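Local coordinates for protein WbmS, polysaccharide deacetylase involved in O-antigen biosynthesis (Bordetella bronchiseptica, PDB 3HFT) that is probably a zinc-dependent polysaccharide deacetylase that removes acetyl groups from sugars during assembly of the lipopolysaccharide O-antigen, at residues 21-24 with 25-28; 77-80 with 81-84; 173-176 with 177-180; 206-209 with 210-213; 218-221 with 222-226. All coordinates share one frame; numbering follows the deposited sequence.

Interaction 1 (21-24 with 25-28). With EDO (1,2-ethanediol), chain H.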
loop_
_atom_site.group_PDB
_atom_site.type_symbol
_atom_site.label_atom_id
_atom_site.label_comp_id
_atom_site.label_asym_id
_atom_site.label_seq_id
_atom_site.Cartn_x
_atom_site.Cartn_y
_atom_site.Cartn_z
ATOM N N PHE A 21 6.081 -24.440 1.338
ATOM C CA PHE A 21 6.708 -23.350 0.609
ATOM C C PHE A 21 6.190 -23.303 -0.822
ATOM O O PHE A 21 6.130 -24.337 -1.517
ATOM C CB PHE A 21 8.221 -23.493 0.603
ATOM C CG PHE A 21 8.860 -23.316 1.955
ATOM C CD1 PHE A 21 9.157 -22.055 2.444
ATOM C CD2 PHE A 21 9.175 -24.415 2.743
ATOM C CE1 PHE A 21 9.756 -21.893 3.679
ATOM C CE2 PHE A 21 9.785 -24.255 3.985
ATOM C CZ PHE A 21 10.081 -22.991 4.457
ATOM N N ALA A 22 5.846 -22.108 -1.274
ATOM C CA ALA A 22 5.295 -21.948 -2.598
ATOM C C ALA A 22 5.871 -20.717 -3.302
ATOM O O ALA A 22 6.602 -19.924 -2.709
ATOM C CB ALA A 22 3.768 -21.862 -2.492
ATOM N N ARG A 23 5.577 -20.624 -4.598
ATOM C CA ARG A 23 5.906 -19.475 -5.413
ATOM C C ARG A 23 4.727 -18.504 -5.434
ATOM O O ARG A 23 3.577 -18.913 -5.310
ATOM C CB ARG A 23 6.178 -19.942 -6.833
ATOM C CG ARG A 23 7.298 -20.960 -6.898
ATOM C CD ARG A 23 7.351 -21.573 -8.258
ATOM N NE ARG A 23 6.136 -22.302 -8.543
ATOM C CZ ARG A 23 6.048 -23.603 -8.772
ATOM N NH1 ARG A 23 7.114 -24.385 -8.783
ATOM N NH2 ARG A 23 4.867 -24.119 -9.022
ATOM N N ILE A 24 4.993 -17.217 -5.610
ATOM C CA ILE A 24 3.880 -16.256 -5.683
ATOM C C ILE A 24 2.865 -16.656 -6.770
ATOM O O ILE A 24 1.655 -16.594 -6.533
ATOM C CB ILE A 24 4.400 -14.783 -5.871
ATOM C CG1 ILE A 24 5.210 -14.317 -4.639
ATOM C CG2 ILE A 24 3.254 -13.807 -6.216
ATOM C CD1 ILE A 24 4.366 -13.987 -3.362
ATOM N N SER A 25 3.323 -17.120 -7.941
ATOM C CA SER A 25 2.375 -17.488 -9.001
ATOM C C SER A 25 1.567 -18.747 -8.709
ATOM O O SER A 25 0.688 -19.119 -9.505
ATOM C CB SER A 25 3.103 -17.669 -10.325
ATOM O OG SER A 25 4.181 -18.565 -10.163
ATOM N N ASP A 26 1.815 -19.398 -7.575
ATOM C CA ASP A 26 1.002 -20.550 -7.174
ATOM C C ASP A 26 -0.304 -20.090 -6.512
ATOM O O ASP A 26 -1.209 -20.889 -6.337
ATOM C CB ASP A 26 1.763 -21.463 -6.208
ATOM C CG ASP A 26 2.951 -22.155 -6.841
ATOM O OD1 ASP A 26 2.878 -22.561 -8.009
ATOM O OD2 ASP A 26 3.966 -22.342 -6.138
ATOM N N ILE A 27 -0.421 -18.802 -6.173
ATOM C CA ILE A 27 -1.629 -18.268 -5.538
ATOM C C ILE A 27 -2.777 -18.302 -6.542
ATOM O O ILE A 27 -2.655 -17.773 -7.651
ATOM C CB ILE A 27 -1.416 -16.825 -5.056
ATOM C CG1 ILE A 27 -0.357 -16.819 -3.937
ATOM C CG2 ILE A 27 -2.753 -16.158 -4.576
ATOM C CD1 ILE A 27 0.253 -15.454 -3.607
ATOM N N ASP A 28 -3.858 -18.967 -6.160
ATOM C CA ASP A 28 -5.060 -19.028 -6.958
ATOM C C ASP A 28 -6.116 -18.384 -6.082
ATOM O O ASP A 28 -6.549 -18.961 -5.078
ATOM C CB ASP A 28 -5.419 -20.462 -7.281
ATOM C CG ASP A 28 -6.721 -20.588 -8.054
ATOM O OD1 ASP A 28 -7.454 -19.585 -8.229
ATOM O OD2 ASP A 28 -7.022 -21.718 -8.486
HETATM C C1 EDO H . 7.918 -27.043 0.990
HETATM O O1 EDO H . 7.193 -27.211 -0.221
HETATM C C2 EDO H . 8.202 -28.321 1.764
HETATM O O2 EDO H . 7.770 -28.116 3.132
#
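The backbone turns tightly between R23 and I27: D26 N donates to R23 O at 2.9 Å, and I27 N donates to I24 O at 3.1 Å with an N-H...O angle of 167°. Successive bonds three residues apart are the mark of a short 3-10 turn. D26 closes it through its side chain too. With its CG anti to the carbonyl carbon (chi1 -67°), the carboxylate folds back toward the start of the turn, and OD2 accepts the backbone N of R23 at 2.8 Å on its anti side, tilted out of the carboxylate plane. Aspartate suits this place, being short enough to reach the main chain of the third residue before it while offering a second oxygen. This turn lies in the loop leading to strand 39-44, with which A22 pairs through its backbone. The other oxygen, OD1, meets R23 NH2 at 2.7 Å through its syn lone pair in a salt bridge, and a weaker bond from NE joins it; guanidinium and carboxylate planes stand 60° apart. On the buried side of the turn, I24 CG2 lies 4.3 Å from I27 CD1, and I27 touches F40 and V173. S25 turns its hydroxyl to E88.

Interaction 2 (77-80 with 81-84); sequences LLEN and IRRN
L78 and R82 are joined first by the backbone: R82 N donates to L78 O at 2.9 Å, R83 N to E79 O and N84 N to N80 O, the i to i+4 pattern of an alpha helix, which N84 leaves. This is the helix of the beta-alpha-beta unit that links strand 67-71 to strand 87-91. Apolar contact occupies the inner face, where L78 CD2 approaches I81 CD1 at 4.2 Å; branched leucine and isoleucine suit this side because they fill the interface with A71, W69 and L89 of those strands. The outer side carries charge. E79 swings its CG anti to the backbone N (chi1 -167°) and bends at the next bond, bringing OE1 to R82 NH1 at 2.7 Å in a salt bridge. Carboxylate and guanidinium planes are only 22° apart, but the approach is on the anti side and the hydrogen bond is bent, 130° at the hydrogen. L78 CB lies over one face of the same guanidinium, whose NH2 reaches L117 O. R83 folds its chain at chi3 alongside N80, giving a weak bond from NH2 to N80 OD1 at 3.0 Å, with E79 O over the guanidinium face. A water bridges E79 OE2 and R83 NH1. E79 thus serves two arginines, one directly and one through water, so its negative charge would partly balance the positive charge of this outer surface.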
loop_
_atom_site.group_PDB
_atom_site.type_symbol
_atom_site.label_atom_id
_atom_site.label_comp_id
_atom_site.label_asym_id
_atom_site.label_seq_id
_atom_site.Cartn_x
_atom_site.Cartn_y
_atom_site.Cartn_z
ATOM N N LEU A 77 23.093 -15.068 -13.531
ATOM C CA LEU A 77 22.479 -15.843 -12.476
ATOM C C LEU A 77 20.955 -15.884 -12.589
ATOM O O LEU A 77 20.322 -16.777 -12.036
ATOM C CB LEU A 77 22.921 -15.329 -11.102
ATOM C CG LEU A 77 24.415 -15.465 -10.789
ATOM C CD1 LEU A 77 24.737 -14.984 -9.386
ATOM C CD2 LEU A 77 24.844 -16.866 -10.971
ATOM N N LEU A 78 20.362 -14.953 -13.325
ATOM C CA LEU A 78 18.929 -15.024 -13.574
ATOM C C LEU A 78 18.580 -16.321 -14.310
ATOM O O LEU A 78 17.507 -16.885 -14.116
ATOM C CB LEU A 78 18.437 -13.809 -14.370
ATOM C CG LEU A 78 18.582 -12.437 -13.708
ATOM C CD1 LEU A 78 17.766 -11.392 -14.477
ATOM C CD2 LEU A 78 18.180 -12.475 -12.231
ATOM N N GLU A 79 19.495 -16.807 -15.137
ATOM C CA GLU A 79 19.277 -18.066 -15.851
ATOM C C GLU A 79 19.230 -19.266 -14.883
ATOM O O GLU A 79 18.476 -20.200 -15.112
ATOM C CB GLU A 79 20.336 -18.242 -16.956
ATOM C CG GLU A 79 20.039 -19.358 -17.962
ATOM C CD GLU A 79 18.619 -19.308 -18.547
ATOM O OE1 GLU A 79 18.109 -18.199 -18.829
ATOM O OE2 GLU A 79 18.014 -20.389 -18.727
ATOM N N ASN A 80 19.993 -19.215 -13.788
ATOM C CA ASN A 80 19.907 -20.245 -12.739
ATOM C C ASN A 80 18.492 -20.289 -12.158
ATOM O O ASN A 80 17.919 -21.347 -11.941
ATOM C CB ASN A 80 20.846 -19.959 -11.547
ATOM C CG ASN A 80 22.314 -19.892 -11.928
ATOM O OD1 ASN A 80 22.660 -19.756 -13.089
ATOM N ND2 ASN A 80 23.189 -19.972 -10.927
ATOM N N ILE A 81 17.954 -19.108 -11.893
ATOM C CA ILE A 81 16.623 -18.953 -11.328
ATOM C C ILE A 81 15.571 -19.450 -12.328
ATOM O O ILE A 81 14.678 -20.219 -11.974
ATOM C CB ILE A 81 16.394 -17.477 -10.940
ATOM C CG1 ILE A 81 17.367 -17.096 -9.801
ATOM C CG2 ILE A 81 14.902 -17.227 -10.575
ATOM C CD1 ILE A 81 17.503 -15.608 -9.508
ATOM N N ARG A 82 15.672 -19.030 -13.584
ATOM C CA ARG A 82 14.739 -19.527 -14.603
ATOM C C ARG A 82 14.742 -21.060 -14.685
ATOM O O ARG A 82 13.686 -21.679 -14.689
ATOM C CB ARG A 82 15.080 -18.967 -15.987
ATOM C CG ARG A 82 14.764 -17.497 -16.173
ATOM C CD ARG A 82 14.947 -17.064 -17.640
ATOM N NE ARG A 82 15.225 -15.623 -17.752
ATOM C CZ ARG A 82 16.443 -15.065 -17.777
ATOM N NH1 ARG A 82 17.543 -15.804 -17.709
ATOM N NH2 ARG A 82 16.566 -13.743 -17.873
ATOM N N ARG A 83 15.928 -21.662 -14.778
ATOM C CA ARG A 83 16.059 -23.124 -14.898
ATOM C C ARG A 83 15.412 -23.918 -13.788
ATOM O O ARG A 83 14.852 -24.992 -14.015
ATOM C CB ARG A 83 17.533 -23.550 -14.883
ATOM C CG ARG A 83 18.218 -23.497 -16.184
ATOM C CD ARG A 83 19.512 -24.280 -16.111
ATOM N NE ARG A 83 20.383 -23.794 -15.044
ATOM C CZ ARG A 83 21.309 -22.849 -15.194
ATOM N NH1 ARG A 83 21.503 -22.266 -16.369
ATOM N NH2 ARG A 83 22.056 -22.475 -14.157
ATOM N N ASN A 84 15.561 -23.437 -12.567
ATOM C CA ASN A 84 15.062 -24.165 -11.437
ATOM C C ASN A 84 13.532 -24.113 -11.458
ATOM O O ASN A 84 12.932 -23.035 -11.325
ATOM C CB ASN A 84 15.635 -23.574 -10.141
ATOM C CG ASN A 84 15.324 -24.416 -8.940
ATOM O OD1 ASN A 84 14.282 -25.087 -8.891
ATOM N ND2 ASN A 84 16.222 -24.398 -7.954
HETATM O O HOH W 1 19.677 -22.551 -18.785
#

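Interaction 3 (173-176 with 177-180); sequences VPYL and WEDD. With EDO (1,2-ethanediol), chain D.
Y175 and E178 make the close part of this contact: Y175 OH donates to E178 OE1 at 2.7 Å, meeting the oxygen nearly along its C-O axis. Ring and carboxylate planes lie only 12° apart, and OE1 sits at the ring edge, 3.3 Å from Y175 CE2. Y175 CG stands between the backbone N and the carbonyl carbon (chi1 72°), while E178 runs extended, its CG anti to the backbone N (chi1 177°). A tyrosine suits the site because its rigid ring carries a hydroxyl far enough to give OE1 a donor, which sets the rotation of the carboxylate. Away from this pair, L176 CD1 rests 3.7 Å from W177 CB, the two side chains crossing near a right angle. The more open end is at D180, partly exposed and making no contact with 173-176, where OD2 accepts O1 of a 1,2-ethanediol at 2.8 Å. The diol, probably from the crystallisation liquor, also bonds to H211 and to D46, a zinc ligand. Strand 177-178 edges the parallel sheet beside strand 203-207, and E178 is the N-cap residue of helix 179-185; W177 stacks on F248 of helix 245-256 and bonds through NE1 to Y195.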
loop_
_atom_site.group_PDB
_atom_site.type_symbol
_atom_site.label_atom_id
_atom_site.label_comp_id
_atom_site.label_asym_id
_atom_site.label_seq_id
_atom_site.Cartn_x
_atom_site.Cartn_y
_atom_site.Cartn_z
ATOM N N VAL A 173 -0.965 -9.188 -3.246
ATOM C CA VAL A 173 -0.439 -10.122 -2.300
ATOM C C VAL A 173 0.315 -9.367 -1.171
ATOM O O VAL A 173 1.387 -8.851 -1.402
ATOM C CB VAL A 173 0.533 -11.113 -3.001
ATOM C CG1 VAL A 173 1.077 -12.147 -1.959
ATOM C CG2 VAL A 173 -0.152 -11.795 -4.229
ATOM N N PRO A 174 -0.264 -9.296 0.051
ATOM C CA PRO A 174 0.413 -8.531 1.091
ATOM C C PRO A 174 1.491 -9.379 1.763
ATOM O O PRO A 174 1.332 -10.592 1.862
ATOM C CB PRO A 174 -0.706 -8.258 2.083
ATOM C CG PRO A 174 -1.545 -9.490 2.011
ATOM C CD PRO A 174 -1.538 -9.844 0.531
ATOM N N TYR A 175 2.555 -8.740 2.249
ATOM C CA TYR A 175 3.620 -9.463 2.921
ATOM C C TYR A 175 3.867 -8.901 4.290
ATOM O O TYR A 175 3.504 -7.754 4.578
ATOM C CB TYR A 175 4.891 -9.542 2.087
ATOM C CG TYR A 175 5.744 -8.313 1.889
ATOM C CD1 TYR A 175 5.407 -7.338 0.954
ATOM C CD2 TYR A 175 6.935 -8.193 2.541
ATOM C CE1 TYR A 175 6.227 -6.256 0.718
ATOM C CE2 TYR A 175 7.788 -7.126 2.292
ATOM C CZ TYR A 175 7.430 -6.161 1.379
ATOM O OH TYR A 175 8.292 -5.120 1.095
ATOM N N LEU A 176 4.364 -9.770 5.171
ATOM C CA LEU A 176 4.317 -9.481 6.601
ATOM C C LEU A 176 5.654 -9.413 7.370
ATOM O O LEU A 176 5.683 -9.083 8.557
ATOM C CB LEU A 176 3.372 -10.501 7.275
ATOM C CG LEU A 176 3.553 -12.026 7.106
ATOM C CD1 LEU A 176 4.969 -12.531 7.463
ATOM C CD2 LEU A 176 2.457 -12.789 7.896
ATOM N N TRP A 177 6.748 -9.692 6.681
ATOM C CA TRP A 177 8.079 -9.687 7.284
ATOM C C TRP A 177 9.125 -9.382 6.223
ATOM O O TRP A 177 9.009 -9.832 5.062
ATOM C CB TRP A 177 8.359 -11.038 7.954
ATOM C CG TRP A 177 9.580 -11.031 8.881
ATOM C CD1 TRP A 177 9.564 -10.959 10.245
ATOM C CD2 TRP A 177 10.954 -11.228 8.510
ATOM N NE1 TRP A 177 10.846 -11.020 10.742
ATOM C CE2 TRP A 177 11.717 -11.187 9.700
ATOM C CE3 TRP A 177 11.623 -11.348 7.288
ATOM C CZ2 TRP A 177 13.124 -11.308 9.707
ATOM C CZ3 TRP A 177 13.015 -11.479 7.295
ATOM C CH2 TRP A 177 13.744 -11.439 8.495
ATOM N N GLU A 178 10.124 -8.579 6.607
ATOM C CA GLU A 178 11.232 -8.198 5.721
ATOM C C GLU A 178 12.459 -7.987 6.609
ATOM O O GLU A 178 12.358 -7.460 7.742
ATOM C CB GLU A 178 10.886 -6.963 4.892
ATOM C CG GLU A 178 12.002 -6.439 3.990
ATOM C CD GLU A 178 11.575 -5.260 3.149
ATOM O OE1 GLU A 178 10.381 -5.212 2.743
ATOM O OE2 GLU A 178 12.431 -4.374 2.898
ATOM N N ASP A 179 13.604 -8.411 6.108
ATOM C CA ASP A 179 14.842 -8.374 6.905
ATOM C C ASP A 179 15.251 -6.995 7.361
ATOM O O ASP A 179 15.498 -6.791 8.575
ATOM C CB ASP A 179 16.020 -9.188 6.284
ATOM C CG ASP A 179 16.330 -8.841 4.824
ATOM O OD1 ASP A 179 15.862 -7.817 4.322
ATOM O OD2 ASP A 179 17.073 -9.622 4.177
ATOM N N ASP A 180 15.367 -6.043 6.447
ATOM C CA ASP A 180 15.746 -4.695 6.856
ATOM C C ASP A 180 14.658 -4.024 7.698
ATOM O O ASP A 180 14.963 -3.298 8.653
ATOM C CB ASP A 180 16.219 -3.825 5.681
ATOM C CG ASP A 180 15.248 -3.772 4.534
ATOM O OD1 ASP A 180 14.217 -4.466 4.538
ATOM O OD2 ASP A 180 15.556 -3.058 3.569
HETATM C C1 EDO D . 18.757 -2.430 2.031
HETATM O O1 EDO D . 18.365 -2.822 3.349
HETATM C C2 EDO D . 18.821 -3.662 1.123
HETATM O O2 EDO D . 18.660 -3.293 -0.258
#

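Interaction 4 (206-209 with 210-213); sequences DFHP and IHVY. With EDO (1,2-ethanediol), chain D; EDO (1,2-ethanediol), chain F.
H208 and H211 stand side by side where strand 203-207 of the parallel sheet passes into helix 209-214, beside the bound zinc ion. Both put CG beside the backbone N (chi1 -60° and -62°), which sends the rings the same way. Their centroids are 5.7 Å apart with planes at 84°. H208 CB approaches H211 CD2 at 3.8 Å, and I210 CG2 lies over the centre of one H211 face. Each imidazole offers NE2 to a 1,2-ethanediol, probably from the crystallisation liquor: H208 to one O2, H211 to O1 of another. Histidine suits both places, since its second nitrogen can be held from behind: ND1 of H208 is bonded to D179, and ND1 of H211 to T216. Further back, the carbonyl of H208, the N-cap residue, accepts V212 N at 3.0 Å nearly in line with the C=O, and H211 N more weakly. P209 fits the first turn of the helix, where its missing N-H costs nothing, and its own O receives Y213 N at 2.7 Å. V212 and F207 both touch L249 of helix 245-256. Between these two, V212 CG2 meets F207 CB at 4.0 Å, the side chains crossing at about a right angle.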
loop_
_atom_site.group_PDB
_atom_site.type_symbol
_atom_site.label_atom_id
_atom_site.label_comp_id
_atom_site.label_asym_id
_atom_site.label_seq_id
_atom_site.Cartn_x
_atom_site.Cartn_y
_atom_site.Cartn_z
ATOM N N ASP A 206 10.151 -11.237 2.851
ATOM C CA ASP A 206 11.059 -10.619 1.902
ATOM C C ASP A 206 12.479 -10.541 2.474
ATOM O O ASP A 206 12.709 -9.897 3.514
ATOM C CB ASP A 206 10.571 -9.218 1.583
ATOM C CG ASP A 206 11.388 -8.511 0.504
ATOM O OD1 ASP A 206 12.233 -9.155 -0.161
ATOM O OD2 ASP A 206 11.102 -7.295 0.299
ATOM N N PHE A 207 13.418 -11.183 1.778
ATOM C CA PHE A 207 14.849 -11.149 2.142
ATOM C C PHE A 207 15.676 -10.497 1.032
ATOM O O PHE A 207 15.342 -10.602 -0.132
ATOM C CB PHE A 207 15.398 -12.553 2.338
ATOM C CG PHE A 207 14.855 -13.281 3.543
ATOM C CD1 PHE A 207 13.695 -14.023 3.464
ATOM C CD2 PHE A 207 15.552 -13.259 4.752
ATOM C CE1 PHE A 207 13.229 -14.728 4.591
ATOM C CE2 PHE A 207 15.083 -13.935 5.870
ATOM C CZ PHE A 207 13.912 -14.660 5.786
ATOM N N HIS A 208 16.773 -9.870 1.417
ATOM C CA HIS A 208 17.766 -9.337 0.481
ATOM C C HIS A 208 19.037 -10.180 0.578
ATOM O O HIS A 208 19.520 -10.445 1.673
ATOM C CB HIS A 208 18.099 -7.882 0.799
ATOM C CG HIS A 208 16.911 -6.981 0.737
ATOM N ND1 HIS A 208 16.049 -6.818 1.807
ATOM C CD2 HIS A 208 16.402 -6.251 -0.278
ATOM C CE1 HIS A 208 15.071 -5.999 1.450
ATOM N NE2 HIS A 208 15.253 -5.650 0.185
ATOM N N PRO A 209 19.567 -10.602 -0.578
ATOM C CA PRO A 209 20.818 -11.345 -0.646
ATOM C C PRO A 209 21.936 -10.730 0.188
ATOM O O PRO A 209 22.612 -11.468 0.912
ATOM C CB PRO A 209 21.130 -11.343 -2.137
ATOM C CG PRO A 209 19.787 -11.443 -2.762
ATOM C CD PRO A 209 18.908 -10.538 -1.891
ATOM N N ILE A 210 22.073 -9.402 0.138
ATOM C CA ILE A 210 23.104 -8.716 0.915
ATOM C C ILE A 210 22.935 -8.996 2.410
ATOM O O ILE A 210 23.919 -9.239 3.111
ATOM C CB ILE A 210 23.191 -7.177 0.617
ATOM C CG1 ILE A 210 24.506 -6.622 1.190
ATOM C CG2 ILE A 210 21.924 -6.369 1.138
ATOM C CD1 ILE A 210 25.829 -7.310 0.623
ATOM N N HIS A 211 21.712 -8.996 2.904
ATOM C CA HIS A 211 21.530 -9.237 4.349
ATOM C C HIS A 211 21.676 -10.694 4.702
ATOM O O HIS A 211 22.146 -11.036 5.787
ATOM C CB HIS A 211 20.209 -8.665 4.853
ATOM C CG HIS A 211 20.115 -7.186 4.704
ATOM N ND1 HIS A 211 21.125 -6.346 5.104
ATOM C CD2 HIS A 211 19.162 -6.399 4.156
ATOM C CE1 HIS A 211 20.786 -5.098 4.836
ATOM N NE2 HIS A 211 19.593 -5.104 4.267
ATOM N N VAL A 212 21.286 -11.578 3.791
ATOM C CA VAL A 212 21.506 -13.021 4.024
ATOM C C VAL A 212 23.021 -13.272 4.037
ATOM O O VAL A 212 23.534 -13.982 4.878
ATOM C CB VAL A 212 20.767 -13.889 2.959
ATOM C CG1 VAL A 212 21.085 -15.392 3.108
ATOM C CG2 VAL A 212 19.223 -13.633 3.055
ATOM N N TYR A 213 23.747 -12.686 3.100
ATOM C CA TYR A 213 25.195 -12.859 3.058
ATOM C C TYR A 213 25.905 -12.377 4.326
ATOM O O TYR A 213 26.790 -13.052 4.833
ATOM C CB TYR A 213 25.789 -12.145 1.839
ATOM C CG TYR A 213 27.192 -12.603 1.544
ATOM C CD1 TYR A 213 27.432 -13.727 0.741
ATOM C CD2 TYR A 213 28.284 -11.960 2.101
ATOM C CE1 TYR A 213 28.707 -14.161 0.477
ATOM C CE2 TYR A 213 29.563 -12.425 1.865
ATOM C CZ TYR A 213 29.757 -13.517 1.045
ATOM O OH TYR A 213 31.023 -13.949 0.780
HETATM C C1 EDO D . 18.757 -2.430 2.031
HETATM O O1 EDO D . 18.365 -2.822 3.349
HETATM C C2 EDO D . 18.821 -3.662 1.123
HETATM O O2 EDO D . 18.660 -3.293 -0.258
HETATM C C1 EDO F . 11.663 -2.806 -1.063
HETATM O O1 EDO F . 12.652 -1.887 -1.574
HETATM C C2 EDO F . 12.403 -3.999 -0.456
HETATM O O2 EDO F . 13.489 -4.457 -1.318
#

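Interaction 5 (218-221 with 222-226)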
loop_
_atom_site.group_PDB
_atom_site.type_symbol
_atom_site.label_atom_id
_atom_site.label_comp_id
_atom_site.label_asym_id
_atom_site.label_seq_id
_atom_site.Cartn_x
_atom_site.Cartn_y
_atom_site.Cartn_z
ATOM N N SER A 218 21.703 -5.505 12.267
ATOM C CA SER A 218 21.581 -4.054 12.414
ATOM C C SER A 218 21.969 -3.424 11.095
ATOM O O SER A 218 22.932 -3.850 10.461
ATOM C CB SER A 218 22.501 -3.519 13.517
ATOM O OG SER A 218 22.655 -2.098 13.431
ATOM N N LEU A 219 21.215 -2.416 10.676
ATOM C CA LEU A 219 21.514 -1.720 9.446
ATOM C C LEU A 219 22.808 -0.925 9.532
ATOM O O LEU A 219 23.359 -0.518 8.503
ATOM C CB LEU A 219 20.356 -0.837 9.023
ATOM C CG LEU A 219 19.098 -1.638 8.675
ATOM C CD1 LEU A 219 17.924 -0.730 8.303
ATOM C CD2 LEU A 219 19.398 -2.636 7.549
ATOM N N ARG A 220 23.324 -0.714 10.743
ATOM C CA ARG A 220 24.584 -0.042 10.878
ATOM C C ARG A 220 25.720 -0.923 10.337
ATOM O O ARG A 220 26.686 -0.419 9.812
ATOM C CB ARG A 220 24.807 0.344 12.355
ATOM C CG ARG A 220 25.978 1.291 12.594
ATOM C CD ARG A 220 25.881 2.577 11.763
ATOM N NE ARG A 220 27.093 3.375 11.887
ATOM C CZ ARG A 220 27.350 4.222 12.880
ATOM N NH1 ARG A 220 26.477 4.427 13.858
ATOM N NH2 ARG A 220 28.496 4.883 12.886
ATOM N N ARG A 221 25.609 -2.242 10.467
ATOM C CA ARG A 221 26.604 -3.156 9.886
ATOM C C ARG A 221 26.594 -2.976 8.367
ATOM O O ARG A 221 27.638 -2.832 7.717
ATOM C CB ARG A 221 26.284 -4.615 10.249
ATOM C CG ARG A 221 27.258 -5.669 9.688
ATOM C CD ARG A 221 26.838 -7.123 9.947
ATOM N NE ARG A 221 26.896 -7.411 11.380
ATOM C CZ ARG A 221 28.003 -7.701 12.046
ATOM N NH1 ARG A 221 29.176 -7.749 11.439
ATOM N NH2 ARG A 221 27.925 -7.917 13.354
ATOM N N TYR A 222 25.396 -2.902 7.805
ATOM C CA TYR A 222 25.217 -2.707 6.389
ATOM C C TYR A 222 25.824 -1.384 5.937
ATOM O O TYR A 222 26.559 -1.325 4.942
ATOM C CB TYR A 222 23.730 -2.783 6.075
ATOM C CG TYR A 222 23.403 -2.399 4.677
ATOM C CD1 TYR A 222 23.555 -3.310 3.636
ATOM C CD2 TYR A 222 22.935 -1.122 4.378
ATOM C CE1 TYR A 222 23.250 -2.972 2.332
ATOM C CE2 TYR A 222 22.654 -0.763 3.067
ATOM C CZ TYR A 222 22.800 -1.700 2.052
ATOM O OH TYR A 222 22.531 -1.365 0.743
ATOM N N GLU A 223 25.546 -0.319 6.670
ATOM C CA GLU A 223 26.092 0.985 6.321
ATOM C C GLU A 223 27.607 1.068 6.520
ATOM O O GLU A 223 28.298 1.654 5.690
ATOM C CB GLU A 223 25.391 2.090 7.108
ATOM C CG GLU A 223 23.919 2.293 6.737
ATOM C CD GLU A 223 23.723 2.775 5.298
ATOM O OE1 GLU A 223 24.616 3.522 4.807
ATOM O OE2 GLU A 223 22.678 2.411 4.663
ATOM N N ASP A 224 28.127 0.495 7.601
ATOM C CA ASP A 224 29.566 0.513 7.859
ATOM C C ASP A 224 30.386 -0.236 6.811
ATOM O O ASP A 224 31.552 0.081 6.606
ATOM C CB ASP A 224 29.906 -0.110 9.218
ATOM C CG ASP A 224 29.499 0.751 10.410
ATOM O OD1 ASP A 224 29.126 1.915 10.217
ATOM O OD2 ASP A 224 29.551 0.222 11.548
ATOM N N SER A 225 29.794 -1.253 6.198
ATOM C CA SER A 225 30.478 -2.122 5.263
ATOM C C SER A 225 30.281 -1.726 3.791
ATOM O O SER A 225 30.702 -2.465 2.899
ATOM C CB SER A 225 29.948 -3.538 5.439
ATOM O OG SER A 225 28.533 -3.628 5.208
ATOM N N ARG A 226 29.662 -0.571 3.548
ATOM C CA ARG A 226 29.241 -0.160 2.206
ATOM C C ARG A 226 30.294 -0.303 1.132
ATOM O O ARG A 226 30.016 -0.755 0.025
ATOM C CB ARG A 226 28.802 1.301 2.211
ATOM C CG ARG A 226 27.469 1.548 2.827
ATOM C CD ARG A 226 26.960 2.942 2.468
ATOM N NE ARG A 226 26.198 2.874 1.232
ATOM C CZ ARG A 226 24.938 2.467 1.148
ATOM N NH1 ARG A 226 24.277 2.101 2.230
ATOM N NH2 ARG A 226 24.335 2.422 -0.028
#
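R220 and D224, one helical turn apart, join through a salt bridge in which R220 NE donates to D224 OD1 at 3.0 Å. R220 places CG anti to its own backbone N (chi1 -169°) and bends at chi2 (55°), carrying the guanidinium toward the carboxylate. D224 turns the other way, CG beside its backbone N, and OD1 is met on the syn side; the two flat groups stand 78° apart. Spacing of i to i+4 puts both on one side of the helix, where the long, flexible arginine can bend back to the short acid. E223 folds over its own turn, CG 3.4 Å from L219 O, and its OE2 pairs with R226 NH1. The Y222 ring stacks on H229. S225, the first residue past the helix, donates its N to R221 O at 3.1 Å; its hydroxyl bonds to H229. R221 reaches back to E217. Backbone bonds from E223 N to L219 O and D224 N to R220 O mark a short surface alpha helix, begun by S218 at the N-cap, whose Y222 and L219 pack on H211 beside the zinc-site pocket.

The five contacts follow one another along the chain without overlap. Interactions 3 and 4 form the centre, about 13 Å apart between centres, on the neighbouring strands 177-178 and 203-207 of the parallel sheet; D179 joins H208, and one diol touches both. Interaction 5 lies about 13 Å from interaction 4 between centres, on helix 219-224, with Y222 and L219 against H211; L219 also meets D180 of interaction 3. Interaction 1, before the first strand, reaches interaction 3 where I27 and I24 pack on V173. Interaction 2, on helix 77-83, comes nearest to interaction 1, about 6 Å between nearest atoms. Interactions 3 to 5 lie around the region next to the zinc ion, consistent with an active-site pocket.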